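Local coordinates for translation initiation factor eIF2B subunit gamma (PDB 5B04), which serves as a component of the eIF2B complex, which catalyses the exchange of GDP for GTP on the gamma subunit of translation initiation factor eIF2, at residues P53-S57 with E429-D433; L64-G68 with L332-I336; V346-V350 with V362-T366; V390-L396 with V406-S410. The protein carries 3 engineered substitutions. All blocks are in the same frame, centred on the assembly; numbering follows the deposited sequence.

Contact 1: P53-S57 with E429-D433; sequences PLTGS and EIGVD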
loop_
_atom_site.group_PDB
_atom_site.type_symbol
_atom_site.label_atom_id
_atom_site.label_comp_id
_atom_site.label_asym_id
_atom_site.label_seq_id
_atom_site.Cartn_x
_atom_site.Cartn_y
_atom_site.Cartn_z
ATOM N N PRO E 53 68.950 -3.814 46.991
ATOM C CA PRO E 53 69.739 -2.649 47.411
ATOM C C PRO E 53 68.859 -1.469 47.806
ATOM O O PRO E 53 69.231 -0.670 48.663
ATOM C CB PRO E 53 70.569 -2.313 46.165
ATOM C CG PRO E 53 70.515 -3.540 45.311
ATOM C CD PRO E 53 69.167 -4.125 45.567
ATOM N N LEU E 54 67.686 -1.388 47.189
ATOM C CA LEU E 54 66.773 -0.273 47.396
ATOM C C LEU E 54 65.963 -0.414 48.682
ATOM O O LEU E 54 65.639 0.581 49.332
ATOM C CB LEU E 54 65.820 -0.140 46.202
ATOM C CG LEU E 54 66.303 0.468 44.879
ATOM C CD1 LEU E 54 67.432 -0.330 44.239
ATOM C CD2 LEU E 54 65.135 0.593 43.911
ATOM N N THR E 55 65.642 -1.651 49.051
ATOM C CA THR E 55 64.676 -1.899 50.120
ATOM C C THR E 55 65.239 -2.598 51.352
ATOM O O THR E 55 64.577 -3.455 51.930
ATOM C CB THR E 55 63.501 -2.752 49.609
ATOM O OG1 THR E 55 64.008 -3.948 49.002
ATOM C CG2 THR E 55 62.693 -1.983 48.590
ATOM N N GLY E 56 66.447 -2.235 51.762
ATOM C CA GLY E 56 67.019 -2.797 52.972
ATOM C C GLY E 56 66.745 -1.913 54.172
ATOM O O GLY E 56 66.737 -2.375 55.313
ATOM N N SER E 57 66.505 -0.634 53.904
ATOM C CA SER E 57 66.372 0.367 54.954
ATOM C C SER E 57 64.956 0.478 55.507
ATOM O O SER E 57 63.981 0.155 54.829
ATOM C CB SER E 57 66.821 1.732 54.432
ATOM O OG SER E 57 66.474 2.764 55.337
ATOM N N GLU E 429 73.701 -0.460 41.426
ATOM C CA GLU E 429 72.685 -0.127 42.414
ATOM C C GLU E 429 73.332 0.401 43.688
ATOM O O GLU E 429 73.961 -0.349 44.435
ATOM C CB GLU E 429 71.811 -1.341 42.736
ATOM C CG GLU E 429 70.795 -1.690 41.660
ATOM C CD GLU E 429 71.381 -2.544 40.555
ATOM O OE1 GLU E 429 72.206 -3.432 40.862
ATOM O OE2 GLU E 429 71.016 -2.330 39.380
ATOM N N ILE E 430 73.181 1.698 43.927
ATOM C CA ILE E 430 73.703 2.316 45.136
ATOM C C ILE E 430 72.597 2.429 46.178
ATOM O O ILE E 430 71.749 3.319 46.105
ATOM C CB ILE E 430 74.296 3.702 44.853
ATOM C CG1 ILE E 430 75.311 3.616 43.713
ATOM C CG2 ILE E 430 74.941 4.273 46.106
ATOM C CD1 ILE E 430 75.750 4.958 43.192
ATOM N N GLY E 431 72.621 1.517 47.146
ATOM C CA GLY E 431 71.569 1.408 48.141
ATOM C C GLY E 431 71.427 2.584 49.087
ATOM O O GLY E 431 71.991 3.655 48.863
ATOM N N VAL E 432 70.667 2.375 50.156
ATOM C CA VAL E 432 70.319 3.453 51.074
ATOM C C VAL E 432 71.407 3.733 52.105
ATOM O O VAL E 432 71.951 2.814 52.723
ATOM C CB VAL E 432 69.007 3.147 51.822
ATOM C CG1 VAL E 432 68.555 4.363 52.618
ATOM C CG2 VAL E 432 67.926 2.723 50.842
ATOM N N ASP E 433 71.718 5.015 52.262
ATOM C CA ASP E 433 72.593 5.509 53.320
ATOM C C ASP E 433 74.039 5.011 53.231
ATOM O O ASP E 433 74.800 5.163 54.185
ATOM C CB ASP E 433 72.000 5.157 54.692
ATOM C CG ASP E 433 70.708 5.908 54.977
ATOM O OD1 ASP E 433 70.603 7.082 54.566
ATOM O OD2 ASP E 433 69.797 5.324 55.602
#

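Contact 2: L64-G68 with L332-I336; sequences LLPIG and LNKCI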
loop_
_atom_site.group_PDB
_atom_site.type_symbol
_atom_site.label_atom_id
_atom_site.label_comp_id
_atom_site.label_asym_id
_atom_site.label_seq_id
_atom_site.Cartn_x
_atom_site.Cartn_y
_atom_site.Cartn_z
ATOM N N LEU E 64 57.268 3.056 49.177
ATOM C CA LEU E 64 57.569 4.479 49.037
ATOM C C LEU E 64 58.693 4.766 48.047
ATOM O O LEU E 64 59.088 5.920 47.874
ATOM C CB LEU E 64 57.915 5.082 50.399
ATOM C CG LEU E 64 56.718 5.442 51.281
ATOM C CD1 LEU E 64 57.179 5.977 52.627
ATOM C CD2 LEU E 64 55.825 6.453 50.577
ATOM N N LEU E 65 59.208 3.724 47.401
ATOM C CA LEU E 65 60.210 3.905 46.354
ATOM C C LEU E 65 59.625 4.716 45.208
ATOM O O LEU E 65 58.623 4.320 44.615
ATOM C CB LEU E 65 60.711 2.561 45.832
ATOM C CG LEU E 65 61.423 1.616 46.795
ATOM C CD1 LEU E 65 61.603 0.271 46.120
ATOM C CD2 LEU E 65 62.764 2.190 47.224
ATOM N N PRO E 66 60.250 5.857 44.890
ATOM C CA PRO E 66 59.719 6.739 43.848
ATOM C C PRO E 66 59.812 6.124 42.458
ATOM O O PRO E 66 60.830 5.517 42.122
ATOM C CB PRO E 66 60.613 7.978 43.954
ATOM C CG PRO E 66 61.900 7.456 44.495
ATOM C CD PRO E 66 61.522 6.352 45.444
ATOM N N ILE E 67 58.757 6.266 41.663
ATOM C CA ILE E 67 58.822 5.850 40.270
ATOM C C ILE E 67 59.090 7.100 39.428
ATOM O O ILE E 67 60.222 7.335 39.015
ATOM C CB ILE E 67 57.541 5.099 39.804
ATOM C CG1 ILE E 67 57.613 3.613 40.175
ATOM C CG2 ILE E 67 57.403 5.127 38.290
ATOM C CD1 ILE E 67 57.740 3.312 41.646
ATOM N N GLY E 68 58.077 7.931 39.213
ATOM C CA GLY E 68 58.270 9.133 38.426
ATOM C C GLY E 68 58.292 10.360 39.307
ATOM O O GLY E 68 57.445 11.243 39.173
ATOM N N LEU E 332 61.763 -1.309 37.779
ATOM C CA LEU E 332 61.589 0.003 38.339
ATOM C C LEU E 332 62.403 0.905 37.477
ATOM O O LEU E 332 62.021 2.027 37.227
ATOM C CB LEU E 332 62.106 0.044 39.773
ATOM C CG LEU E 332 61.914 1.327 40.584
ATOM C CD1 LEU E 332 61.008 1.077 41.760
ATOM C CD2 LEU E 332 63.214 1.909 41.086
ATOM N N ASN E 333 63.539 0.411 37.021
ATOM C CA ASN E 333 64.348 1.226 36.125
ATOM C C ASN E 333 63.610 1.545 34.831
ATOM O O ASN E 333 63.684 2.661 34.315
ATOM C CB ASN E 333 65.670 0.527 35.806
ATOM C CG ASN E 333 66.535 1.326 34.850
ATOM O OD1 ASN E 333 66.462 1.150 33.633
ATOM N ND2 ASN E 333 67.357 2.212 35.398
ATOM N N LYS E 334 62.882 0.554 34.324
ATOM C CA LYS E 334 62.215 0.677 33.037
ATOM C C LYS E 334 60.841 1.332 33.156
ATOM O O LYS E 334 60.472 2.164 32.327
ATOM C CB LYS E 334 62.085 -0.696 32.376
ATOM C CG LYS E 334 62.048 -0.590 30.877
ATOM C CD LYS E 334 63.379 -0.053 30.390
ATOM C CE LYS E 334 63.219 0.702 29.097
ATOM N NZ LYS E 334 62.134 0.135 28.259
ATOM N N CYS E 335 60.092 0.949 34.185
ATOM C CA CYS E 335 58.787 1.544 34.453
ATOM C C CYS E 335 58.925 3.041 34.686
ATOM O O CYS E 335 58.117 3.833 34.200
ATOM C CB CYS E 335 58.126 0.880 35.664
ATOM S SG CYS E 335 56.951 -0.432 35.260
ATOM N N ILE E 336 59.957 3.417 35.433
ATOM C CA ILE E 336 60.280 4.819 35.663
ATOM C C ILE E 336 60.579 5.508 34.338
ATOM O O ILE E 336 60.101 6.614 34.078
ATOM C CB ILE E 336 61.478 4.969 36.620
ATOM C CG1 ILE E 336 61.066 4.561 38.033
ATOM C CG2 ILE E 336 62.003 6.388 36.614
ATOM C CD1 ILE E 336 62.151 4.695 39.071
#

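Contact 3: V346-V350 with V362-T366; sequences VDVTV and VNEGT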
loop_
_atom_site.group_PDB
_atom_site.type_symbol
_atom_site.label_atom_id
_atom_site.label_comp_id
_atom_site.label_asym_id
_atom_site.label_seq_id
_atom_site.Cartn_x
_atom_site.Cartn_y
_atom_site.Cartn_z
ATOM N N VAL E 346 59.801 20.336 35.030
ATOM C CA VAL E 346 59.536 20.873 36.351
ATOM C C VAL E 346 60.685 21.809 36.747
ATOM O O VAL E 346 61.855 21.429 36.677
ATOM C CB VAL E 346 59.352 19.721 37.366
ATOM C CG1 VAL E 346 59.955 20.061 38.690
ATOM C CG2 VAL E 346 57.876 19.375 37.518
ATOM N N ASP E 347 60.354 23.048 37.115
ATOM C CA ASP E 347 61.376 24.052 37.429
ATOM C C ASP E 347 61.284 24.591 38.853
ATOM O O ASP E 347 61.706 25.715 39.126
ATOM C CB ASP E 347 61.304 25.235 36.461
ATOM C CG ASP E 347 61.322 24.813 35.009
ATOM O OD1 ASP E 347 61.667 23.650 34.716
ATOM O OD2 ASP E 347 61.007 25.664 34.152
ATOM N N VAL E 348 60.723 23.788 39.748
ATOM C CA VAL E 348 60.694 24.093 41.174
ATOM C C VAL E 348 62.094 24.337 41.718
ATOM O O VAL E 348 62.295 25.110 42.656
ATOM C CB VAL E 348 60.068 22.949 41.937
ATOM C CG1 VAL E 348 58.581 22.894 41.662
ATOM C CG2 VAL E 348 60.731 21.674 41.494
ATOM N N THR E 349 63.071 23.644 41.152
ATOM C CA THR E 349 64.480 23.808 41.502
ATOM C C THR E 349 65.194 24.737 40.545
ATOM O O THR E 349 64.626 25.164 39.549
ATOM C CB THR E 349 65.250 22.495 41.455
ATOM O OG1 THR E 349 66.624 22.747 41.765
ATOM C CG2 THR E 349 65.175 21.922 40.071
ATOM N N VAL E 350 66.454 25.033 40.852
ATOM C CA VAL E 350 67.245 25.955 40.048
ATOM C C VAL E 350 68.551 25.343 39.589
ATOM O O VAL E 350 69.127 24.517 40.284
ATOM C CB VAL E 350 67.567 27.230 40.817
ATOM C CG1 VAL E 350 67.905 28.334 39.837
ATOM C CG2 VAL E 350 66.387 27.631 41.686
ATOM N N VAL E 362 63.563 16.002 37.259
ATOM C CA VAL E 362 64.322 16.346 38.428
ATOM C C VAL E 362 63.376 17.021 39.391
ATOM O O VAL E 362 62.592 17.853 38.988
ATOM C CB VAL E 362 65.386 17.345 38.037
ATOM C CG1 VAL E 362 64.737 18.473 37.269
ATOM C CG2 VAL E 362 66.101 17.860 39.259
ATOM N N ASN E 363 63.446 16.679 40.666
ATOM C CA ASN E 363 62.472 17.191 41.618
ATOM C C ASN E 363 62.799 18.496 42.279
ATOM O O ASN E 363 63.677 19.205 41.846
ATOM C CB ASN E 363 62.105 16.167 42.672
ATOM C CG ASN E 363 60.624 16.130 42.926
ATOM O OD1 ASN E 363 59.877 16.929 42.392
ATOM N ND2 ASN E 363 60.195 15.199 43.742
ATOM N N GLU E 364 62.025 18.822 43.304
ATOM C CA GLU E 364 62.158 20.059 44.058
ATOM C C GLU E 364 63.337 20.182 45.010
ATOM O O GLU E 364 63.878 19.201 45.501
ATOM C CB GLU E 364 60.880 20.312 44.826
ATOM C CG GLU E 364 59.639 20.146 43.981
ATOM C CD GLU E 364 58.393 20.027 44.818
ATOM O OE1 GLU E 364 58.454 20.344 46.020
ATOM O OE2 GLU E 364 57.356 19.607 44.272
ATOM N N GLY E 365 63.701 21.427 45.266
ATOM C CA GLY E 365 64.779 21.812 46.161
ATOM C C GLY E 365 66.142 21.324 45.706
ATOM O O GLY E 365 67.170 21.693 46.278
ATOM N N THR E 366 66.146 20.487 44.673
ATOM C CA THR E 366 67.368 19.878 44.161
ATOM C C THR E 366 68.205 20.849 43.344
ATOM O O THR E 366 67.857 21.185 42.213
ATOM C CB THR E 366 67.055 18.646 43.289
ATOM O OG1 THR E 366 66.535 17.596 44.113
ATOM C CG2 THR E 366 68.311 18.151 42.581
#

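Contact 4: V390-L396 with V406-S410; sequences VVSNSIL and VRLES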
loop_
_atom_site.group_PDB
_atom_site.type_symbol
_atom_site.label_atom_id
_atom_site.label_comp_id
_atom_site.label_asym_id
_atom_site.label_seq_id
_atom_site.Cartn_x
_atom_site.Cartn_y
_atom_site.Cartn_z
ATOM N N VAL E 390 78.453 13.783 35.023
ATOM C CA VAL E 390 77.464 13.315 34.056
ATOM C C VAL E 390 76.576 12.214 34.634
ATOM O O VAL E 390 77.066 11.253 35.227
ATOM C CB VAL E 390 78.215 12.779 32.824
ATOM C CG1 VAL E 390 77.264 12.017 31.913
ATOM C CG2 VAL E 390 78.874 13.926 32.071
ATOM N N VAL E 391 75.264 12.373 34.469
ATOM C CA VAL E 391 74.296 11.371 34.910
ATOM C C VAL E 391 73.455 10.888 33.730
ATOM O O VAL E 391 72.670 11.652 33.168
ATOM C CB VAL E 391 73.361 11.923 36.005
ATOM C CG1 VAL E 391 72.462 10.820 36.537
ATOM C CG2 VAL E 391 74.166 12.538 37.134
ATOM N N SER E 392 73.618 9.620 33.359
ATOM C CA SER E 392 72.923 9.077 32.194
ATOM C C SER E 392 72.185 7.773 32.499
ATOM O O SER E 392 72.715 6.896 33.183
ATOM C CB SER E 392 73.911 8.854 31.047
ATOM O OG SER E 392 73.231 8.539 29.845
ATOM N N ASN E 393 70.965 7.662 31.971
ATOM C CA ASN E 393 70.094 6.503 32.185
ATOM C C ASN E 393 69.996 6.088 33.647
ATOM O O ASN E 393 69.894 4.903 33.960
ATOM C CB ASN E 393 70.562 5.314 31.344
ATOM C CG ASN E 393 69.901 5.272 29.980
ATOM O OD1 ASN E 393 68.968 6.026 29.707
ATOM N ND2 ASN E 393 70.375 4.379 29.119
ATOM N N SER E 394 70.015 7.071 34.538
ATOM C CA SER E 394 70.033 6.788 35.964
ATOM C C SER E 394 68.782 7.279 36.676
ATOM O O SER E 394 68.003 8.056 36.129
ATOM C CB SER E 394 71.273 7.407 36.610
ATOM O OG SER E 394 72.451 6.765 36.157
ATOM N N ILE E 395 68.575 6.809 37.886
ATOM C CA ILE E 395 67.491 7.298 38.692
ATOM C C ILE E 395 68.013 7.732 40.037
ATOM O O ILE E 395 68.710 6.993 40.694
ATOM C CB ILE E 395 66.469 6.204 38.913
ATOM C CG1 ILE E 395 65.875 5.782 37.593
ATOM C CG2 ILE E 395 65.362 6.699 39.800
ATOM C CD1 ILE E 395 65.622 4.307 37.538
ATOM N N LEU E 396 67.652 8.927 40.460
ATOM C CA LEU E 396 68.098 9.409 41.743
ATOM C C LEU E 396 66.947 9.746 42.640
ATOM O O LEU E 396 66.089 10.527 42.295
ATOM C CB LEU E 396 68.945 10.643 41.562
ATOM C CG LEU E 396 70.174 10.483 40.697
ATOM C CD1 LEU E 396 70.830 11.832 40.570
ATOM C CD2 LEU E 396 71.115 9.500 41.354
ATOM N N VAL E 406 81.787 12.964 38.895
ATOM C CA VAL E 406 81.445 11.560 38.770
ATOM C C VAL E 406 80.729 11.259 37.466
ATOM O O VAL E 406 80.067 12.126 36.892
ATOM C CB VAL E 406 80.532 11.085 39.917
ATOM C CG1 VAL E 406 81.235 11.236 41.256
ATOM C CG2 VAL E 406 79.223 11.857 39.911
ATOM N N ARG E 407 80.875 10.029 36.993
ATOM C CA ARG E 407 80.125 9.587 35.832
ATOM C C ARG E 407 79.137 8.500 36.218
ATOM O O ARG E 407 79.523 7.368 36.510
ATOM C CB ARG E 407 81.068 9.092 34.736
ATOM C CG ARG E 407 80.339 8.621 33.492
ATOM C CD ARG E 407 81.270 8.480 32.304
ATOM N NE ARG E 407 80.541 8.070 31.108
ATOM C CZ ARG E 407 79.876 8.904 30.316
ATOM N NH1 ARG E 407 79.849 10.201 30.589
ATOM N NH2 ARG E 407 79.238 8.441 29.249
ATOM N N LEU E 408 77.859 8.857 36.236
ATOM C CA LEU E 408 76.806 7.898 36.531
ATOM C C LEU E 408 76.224 7.342 35.239
ATOM O O LEU E 408 75.516 8.039 34.511
ATOM C CB LEU E 408 75.713 8.542 37.382
ATOM C CG LEU E 408 76.049 8.652 38.870
ATOM C CD1 LEU E 408 74.931 9.345 39.631
ATOM C CD2 LEU E 408 76.326 7.273 39.451
ATOM N N GLU E 409 76.538 6.082 34.957
ATOM C CA GLU E 409 76.069 5.421 33.747
ATOM C C GLU E 409 75.069 4.317 34.066
ATOM O O GLU E 409 75.439 3.285 34.629
ATOM C CB GLU E 409 77.244 4.836 32.964
ATOM C CG GLU E 409 78.040 5.845 32.157
ATOM C CD GLU E 409 79.167 5.193 31.379
ATOM O OE1 GLU E 409 79.211 5.357 30.141
ATOM O OE2 GLU E 409 80.011 4.518 32.006
ATOM N N SER E 410 73.808 4.543 33.706
ATOM C CA SER E 410 72.760 3.532 33.833
ATOM C C SER E 410 72.645 2.965 35.248
ATOM O O SER E 410 72.472 1.761 35.428
ATOM C CB SER E 410 73.007 2.395 32.837
ATOM O OG SER E 410 72.032 1.376 32.967
#

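Contact 1: P53-S57 with E429-D433
P53 lays the CB-CG edge of its ring against the aliphatic start of E429, with P53 CG 3.6 Å from E429 CB and 4.1 Å from E429 CG. The two side chains meet at a slant. E429 has its CG anti to its carbonyl carbon (chi1 -75°) and bends again at chi2, so its methylenes, not its carboxylate, make this contact. L54 starts off away from the strand, yet its branched end swings back until CD1 lies 4.5 Å from E429 CG, a loose touch. Between these two ends the backbones come together: the CA atoms of P53 and G431 are 4.5 Å apart, and a CB on this glycine would run into P53 O, so the close approach depends on the missing side chain. Further along, V432 points both methyl groups at the loop. Its CG2 meets L54 O at 3.5 Å, while its CG1, anti to the backbone N, packs 3.6 Å from S57 CB. The hydroxyl of S57 belongs to its own loop, where OG is hydrogen-bonded to A59 N. No hydrogen bond crosses between P53-S57 and E429-D433; they meet by van der Waals contact. P53-S57 lies in the long loop between strand 39-45 and helix 74-82 of the nucleotidyltransferase-like domain, and E429-D433 runs from strand 429-430 into a turn of the left-handed beta-helix. L54 also packs on F330 and on I412 of the adjacent strand 412-413, so the loop touches two successive coils, between which V432 packs on A414.

Contact 2: L64-G68 with L332-I336
I67 and I336 cross at a slant, with I67 CG2 3.7 Å from I336 CG1, although the exact place of that CG1 is doubtful because it sits too close to L332 O in the model. The other branch of I67 carries CD1 toward the preceding turn of the helix, at L332. There I67 CD1 meets L332 CD1 at 4.0 Å, again obliquely. L332 has its CG anti to the backbone N (chi1 -175°), which sends the isobutyl group out from the helix side to the loop; its CD1 also comes within 4.3 Å of L65 CB. L332 and I336, one turn apart, thus present a two-residue ridge to I67. I336 is extended, with chi2 at -179°, and its CD1 lies 3.4 Å from P66 O, so the hydrocarbon also covers part of the loop backbone. The side chains meet through hydrocarbon only, and no hydrogen bond joins L64-G68 to L332-I336. Cutting I336 back to an alanine would probably open a gap beside I67 CG2 and strip the cover from the P66 carbonyl. I336 also touches I395 of the beta-helix, and P66 packs on M397 there, so the contact lies at the junction of two domains. A nucleotidyltransferase-like domain, a linking helix and a left-handed beta-helix follow one another, an arrangement consistent with that of sugar-nucleotide pyrophosphorylases.

Contact 3: V346-V350 with V362-T366
V362 holds its CG2 methyl anti to the backbone N, and this rotation brings the methyl to 4.2 Å from T349 CG2. As modelled, T349 CG2 faces the V362-T366 turn and also lies 3.6 Å from N363 O, but the rotamer of T349 is uncertain, because its OG1 is placed implausibly close to T366 O. V348 meets E364 obliquely, its methyls over the methylenes of the glutamate; here too the exact fit is doubtful, since the carbons are set closer than they can really sit. The chain of E364 is extended beyond CG, carrying the carboxylate onward. At the other end V346 CG1 rests 3.5 Å from V362 O. The backbones draw nearest at T349 and G365, CA to CA 5.1 Å, where G365 has a positive phi that lets the loop turn. No hydrogen bond is seen between V346-V350 and V362-T366, so the contact is one of methyl groups against backbone carbonyls and side-chain carbons at the surface. T366 OG1, by contrast, is held from the next coil, by C383 N and G380 O. Paired residues are sixteen apart in sequence and run in the same sense, consistent with V346-V350 forming the opening turn, stacked on the following turn at V362-T366, at the N-terminal end of a left-handed beta-helix.

Contact 4: V390-L396 with V406-S410
V390 opens the pairing of two parallel strands: V390 N gives its hydrogen to V406 O at 3.0 Å, L408 N returns one to V390 O, and S392 N goes on to L408 O at 2.7 Å. Strands 390-392 and 407-409 run almost exactly alike, 4° apart. S410 N continues the pattern to S392 O. On the face with V391 and L408 the side chains lie side by side, V391 CG1 4.1 Å from L408 CB, while L408 CD1 crosses to L396 CD2 at 4.2 Å and fills the coil interior. On the face with V390 and R407, R407 NH1 passes 3.4 Å from V390 CG1, reached because the arginine is extended from CG to NE; its guanidinium is paired with E409, R407 NE to E409 OE1 3.2 Å. Next out sits S394, whose OG donates to S392 O at 3.0 Å from above the carbonyl plane and also bonds to C411 N. S392 O therefore takes two donors. Without the hydroxyl of S394, as with an alanine here, C411 N would probably lose this partner and S392 O one of its donors. N393 and S410 both have positive phi, turning the chain at the corner. The strand pair lies inside a five-strand parallel sheet, with 373-375 on the other side of 390-392 and 424-426 beyond 407-409, while I395 meets helix 332-338.

Overall arrangement
Contacts 1 and 2 both set the loop between strand 39-45 and helix 74-82 against later parts of the chain, and they touch: L54 CD2 is 3.7 Å from L332 CD2, and T55 CG2 is 3.5 Å from L65 CD1. From contact 2 the helix reaches contact 4, where I336 CD1 lies 3.8 Å from I395 CD1. The 429-433 half of contact 1 lies one coil on from contact 4, nearest atoms of the two contacts about 4 Å apart. Contact 3 stands apart at the N-terminal end of the beta-helix, its centre about 18 Å from those of contacts 2 and 4 and about 23 Å from that of contact 1. Contacts 3 and 4 join successive coils; 1 and 2 join domains.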